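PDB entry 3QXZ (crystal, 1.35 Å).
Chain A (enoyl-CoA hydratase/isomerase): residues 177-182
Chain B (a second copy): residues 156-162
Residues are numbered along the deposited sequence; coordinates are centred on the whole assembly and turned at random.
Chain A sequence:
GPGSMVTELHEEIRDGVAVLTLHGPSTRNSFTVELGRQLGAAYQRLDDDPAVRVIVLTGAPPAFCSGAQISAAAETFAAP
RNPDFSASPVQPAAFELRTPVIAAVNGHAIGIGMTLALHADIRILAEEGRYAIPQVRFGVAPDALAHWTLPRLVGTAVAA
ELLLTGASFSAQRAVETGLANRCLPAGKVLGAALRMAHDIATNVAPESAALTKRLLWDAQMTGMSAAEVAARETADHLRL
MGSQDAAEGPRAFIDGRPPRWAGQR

Chain A (177-182) TGLANR
Chain B 156-162: TAVAAEL

A single buried asparagine on an irregular segment of chain A docks against one face of a chain B helix, joined to it by two direct hydrogen bonds and flanked by two bridging waters. The contact is small, burying 235 Å² over both stretches, and Asn A181 contributes the largest share.

The chain B stretch is helical throughout and belongs to a longer helix. Phi/psi are -71/-28 at Thr B156, -77/-47 at Ala B157 and near -63/-44 thereafter, and N-to-O bonds link Ala B160 N to Thr B156 O (2.8 Å), Glu B161 N to Ala B157 O (3.0 Å) and Leu B162 N to Val B158 O (3.0 Å). At Thr B156 and Ala B157 the helix is kinked, their N atoms making no bond to the preceding turn. Chain A leaves a helix at Gly A178, whose positive phi (101/1) forms a Schellman motif; a side chain here would be jammed against the carbonyl O of Thr A177, so glycine suits the turn. Leu A179 (-67/-40) and Ala A180 (-122/154) follow, both with CA-to-CB directed away from the helix, before Asn A181 (-83/-34) turns its own toward it. From Gly A178 to Asn A181 the chain runs in roughly the same sense as the helix. The register is set by Asn A181 and Val B158, whose CA atoms lie 6.1 Å apart.

Asn A181 adopts chi1 m (-60°) with chi2 74°, which places its amide nitrogen between two acceptors one helical turn apart. ND2 of Asn A181 donates to Ala B157 O at 3.0 Å (162°) and to Glu B161 OE1 at 2.8 Å (158°). An amide NH2 has two hydrogens to give, so both acceptors can be served at once; Ala B157 O also accepts the helical bond from Glu B161 N. Glu B161 reaches its position with chi1 and chi2 both t (177°, -168°) and chi3 -14°.

Ala B157 points its CB toward chain A, 3.6 Å from Asn A181 OD1. This small methyl packs near the chain A backbone, 4.0 Å from Gly A178 O and 4.2 Å from Leu A179 O, while the Ala B157 carbonyl remains accessible to ND2. Val B158 (chi1 t, 175°) points sideways.

Water 1 bridges the stretches, donating to Gly A178 O (2.9 Å) and accepting from Val B158 N (3.0 Å). Water 2 donates to Glu B161 OE2 (3.0 Å) and, weakly, to Asn A181 O (3.3 Å). Arg A182 (-159/152) points CA-to-CB sideways; its extended, exposed chain (chi1 to chi3 t, chi4 -171°) makes no contact with the helix.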

ATOM      1  N   THR A 177     -10.058   1.241  -2.900  1.00  9.50           N
ATOM      2  CA  THR A 177      -8.795   0.503  -2.882  1.00  8.98           C
ATOM      3  C   THR A 177      -7.545   1.377  -2.836  1.00  8.25           C
ATOM      4  O   THR A 177      -6.471   0.865  -2.571  1.00  9.28           O
ATOM      5  CB  THR A 177      -8.685  -0.421  -4.097  1.00  9.50           C
ATOM      6  OG1 THR A 177      -8.766   0.350  -5.299  1.00  9.35           O
ATOM      7  CG2 THR A 177      -9.784  -1.488  -4.052  1.00 11.52           C
ATOM      8  N   GLY A 178      -7.697   2.678  -3.060  1.00  7.35           N
ATOM      9  CA  GLY A 178      -6.574   3.597  -3.021  1.00  7.29           C
ATOM     10  C   GLY A 178      -6.014   3.998  -4.371  1.00  6.75           C
ATOM     11  O   GLY A 178      -5.055   4.781  -4.430  1.00  7.39           O
ATOM     12  N   LEU A 179      -6.597   3.498  -5.460  1.00  7.27           N
ATOM     13  CA  LEU A 179      -6.142   3.884  -6.802  1.00  6.96           C
ATOM     14  C   LEU A 179      -6.443   5.354  -7.077  1.00  6.98           C
ATOM     15  O   LEU A 179      -5.653   6.063  -7.718  1.00  8.34           O
ATOM     16  CB  LEU A 179      -6.810   2.980  -7.850  1.00  6.93           C
ATOM     17  CG  LEU A 179      -6.352   3.138  -9.311  1.00  8.45           C
ATOM     18  CD1 LEU A 179      -6.495   1.820 -10.067  1.00  9.36           C
ATOM     19  CD2 LEU A 179      -7.067   4.268 -10.076  1.00  9.71           C
ATOM     20  N   ALA A 180      -7.623   5.794  -6.637  1.00  7.21           N
ATOM     21  CA  ALA A 180      -8.128   7.145  -6.884  1.00  8.50           C
ATOM     22  C   ALA A 180      -8.402   7.841  -5.574  1.00  8.31           C
ATOM     23  O   ALA A 180      -8.696   7.206  -4.553  1.00  9.08           O
ATOM     24  CB  ALA A 180      -9.415   7.084  -7.733  1.00  9.37           C
ATOM     25  N   ASN A 181      -8.332   9.166  -5.610  1.00  8.34           N
ATOM     26  CA  ASN A 181      -8.556   9.988  -4.435  1.00  8.21           C
ATOM     27  C   ASN A 181     -10.019  10.249  -4.163  1.00  9.35           C
ATOM     28  O   ASN A 181     -10.429  10.376  -3.011  1.00 11.51           O
ATOM     29  CB  ASN A 181      -7.781  11.306  -4.567  1.00  8.48           C
ATOM     30  CG  ASN A 181      -6.305  11.071  -4.688  1.00  7.09           C
ATOM     31  OD1 ASN A 181      -5.805  10.636  -5.732  1.00  8.03           O
ATOM     32  ND2 ASN A 181      -5.593  11.327  -3.590  1.00  7.89           N
ATOM     33  N   ARG A 182     -10.788  10.368  -5.231  1.00  9.61           N
ATOM     34  CA  ARG A 182     -12.188  10.769  -5.141  1.00 10.21           C
ATOM     35  C   ARG A 182     -12.905  10.321  -6.399  1.00 10.18           C
ATOM     36  O   ARG A 182     -12.292  10.219  -7.477  1.00  9.68           O
ATOM     37  CB  ARG A 182     -12.285  12.306  -5.000  1.00 11.88           C
ATOM     38  CG  ARG A 182     -13.692  12.833  -4.664  1.00 13.56           C
ATOM     39  CD  ARG A 182     -13.683  14.328  -4.462  1.00 18.98           C
ATOM     40  NE  ARG A 182     -14.966  14.756  -3.911  1.00 22.96           N
ATOM     41  CZ  ARG A 182     -15.342  16.026  -3.785  1.00 24.79           C
ATOM     42  NH1 ARG A 182     -14.529  17.004  -4.175  1.00 24.72           N
ATOM     43  NH2 ARG A 182     -16.538  16.314  -3.273  1.00 25.30           N
TER
ATOM     44  N   THR B 156       0.407   5.724  -2.666  1.00  6.72           N
ATOM     45  CA  THR B 156       1.039   6.989  -3.067  1.00  7.21           C
ATOM     46  C   THR B 156       0.054   8.113  -3.348  1.00  6.90           C
ATOM     47  O   THR B 156       0.417   9.286  -3.196  1.00  7.40           O
ATOM     48  CB  THR B 156       1.970   6.846  -4.279  1.00  8.08           C
ATOM     49  OG1 THR B 156       1.211   6.363  -5.377  1.00 10.23           O
ATOM     50  CG2 THR B 156       3.112   5.904  -3.984  1.00  9.47           C
ATOM     51  N   ALA B 157      -1.167   7.787  -3.777  1.00  6.80           N
ATOM     52  CA  ALA B 157      -2.105   8.841  -4.195  1.00  6.61           C
ATOM     53  C   ALA B 157      -2.710   9.553  -2.995  1.00  6.44           C
ATOM     54  O   ALA B 157      -2.735  10.794  -2.956  1.00  6.95           O
ATOM     55  CB  ALA B 157      -3.209   8.291  -5.074  1.00  7.13           C
ATOM     56  N   VAL B 158      -3.170   8.786  -2.009  1.00  6.22           N
ATOM     57  CA  VAL B 158      -3.681   9.422  -0.798  1.00  6.21           C
ATOM     58  C   VAL B 158      -2.499  10.153  -0.112  1.00  5.56           C
ATOM     59  O   VAL B 158      -2.668  11.261   0.407  1.00  6.30           O
ATOM     60  CB  VAL B 158      -4.358   8.396   0.122  1.00  6.79           C
ATOM     61  CG1 VAL B 158      -4.778   9.068   1.436  1.00  7.89           C
ATOM     62  CG2 VAL B 158      -5.584   7.737  -0.577  1.00  8.41           C
ATOM     63  N   ALA B 159      -1.310   9.555  -0.105  1.00  6.21           N
ATOM     64  CA  ALA B 159      -0.155  10.209   0.493  1.00  6.35           C
ATOM     65  C   ALA B 159       0.140  11.531  -0.217  1.00  6.42           C
ATOM     66  O   ALA B 159       0.332  12.554   0.450  1.00  6.81           O
ATOM     67  CB  ALA B 159       1.058   9.309   0.483  1.00  7.08           C
ATOM     68  N   ALA B 160       0.186  11.527  -1.553  1.00  6.49           N
ATOM     69  CA  ALA B 160       0.463  12.755  -2.294  1.00  6.45           C
ATOM     70  C   ALA B 160      -0.585  13.818  -2.019  1.00  6.93           C
ATOM     71  O   ALA B 160      -0.267  14.997  -1.859  1.00  7.09           O
ATOM     72  CB  ALA B 160       0.544  12.457  -3.791  1.00  8.08           C
ATOM     73  N   GLU B 161      -1.850  13.442  -1.966  1.00  7.32           N
ATOM     74  CA  GLU B 161      -2.871  14.429  -1.667  1.00  7.65           C
ATOM     75  C   GLU B 161      -2.640  15.047  -0.289  1.00  7.10           C
ATOM     76  O   GLU B 161      -2.632  16.279  -0.143  1.00  7.63           O
ATOM     77  CB  GLU B 161      -4.272  13.807  -1.785  1.00  8.34           C
ATOM     78  CG  GLU B 161      -5.404  14.761  -1.404  1.00 10.81           C
ATOM     79  CD  GLU B 161      -6.738  14.059  -1.235  1.00 13.50           C
ATOM     80  OE1 GLU B 161      -6.887  12.898  -1.646  1.00 12.54           O
ATOM     81  OE2 GLU B 161      -7.670  14.675  -0.665  1.00 19.78           O
ATOM     82  N   LEU B 162      -2.429  14.229   0.726  1.00  6.79           N
ATOM     83  CA  LEU B 162      -2.303  14.781   2.070  1.00  7.19           C
ATOM     84  C   LEU B 162      -1.042  15.631   2.192  1.00  6.70           C
ATOM     85  O   LEU B 162      -1.083  16.686   2.829  1.00  7.10           O
ATOM     86  CB  LEU B 162      -2.318  13.663   3.115  1.00  8.06           C
ATOM     87  CG  LEU B 162      -3.622  12.857   3.209  1.00 10.28           C
ATOM     88  CD1 LEU B 162      -3.514  11.793   4.319  1.00 12.23           C
ATOM     89  CD2 LEU B 162      -4.873  13.757   3.353  1.00 15.49           C
TER
HETATM   90  O   HOH W   1      -3.183   5.863  -2.563  1.00  5.25           O
HETATM   91  O   HOH W   2     -10.118  13.531  -1.955  1.00 24.24           O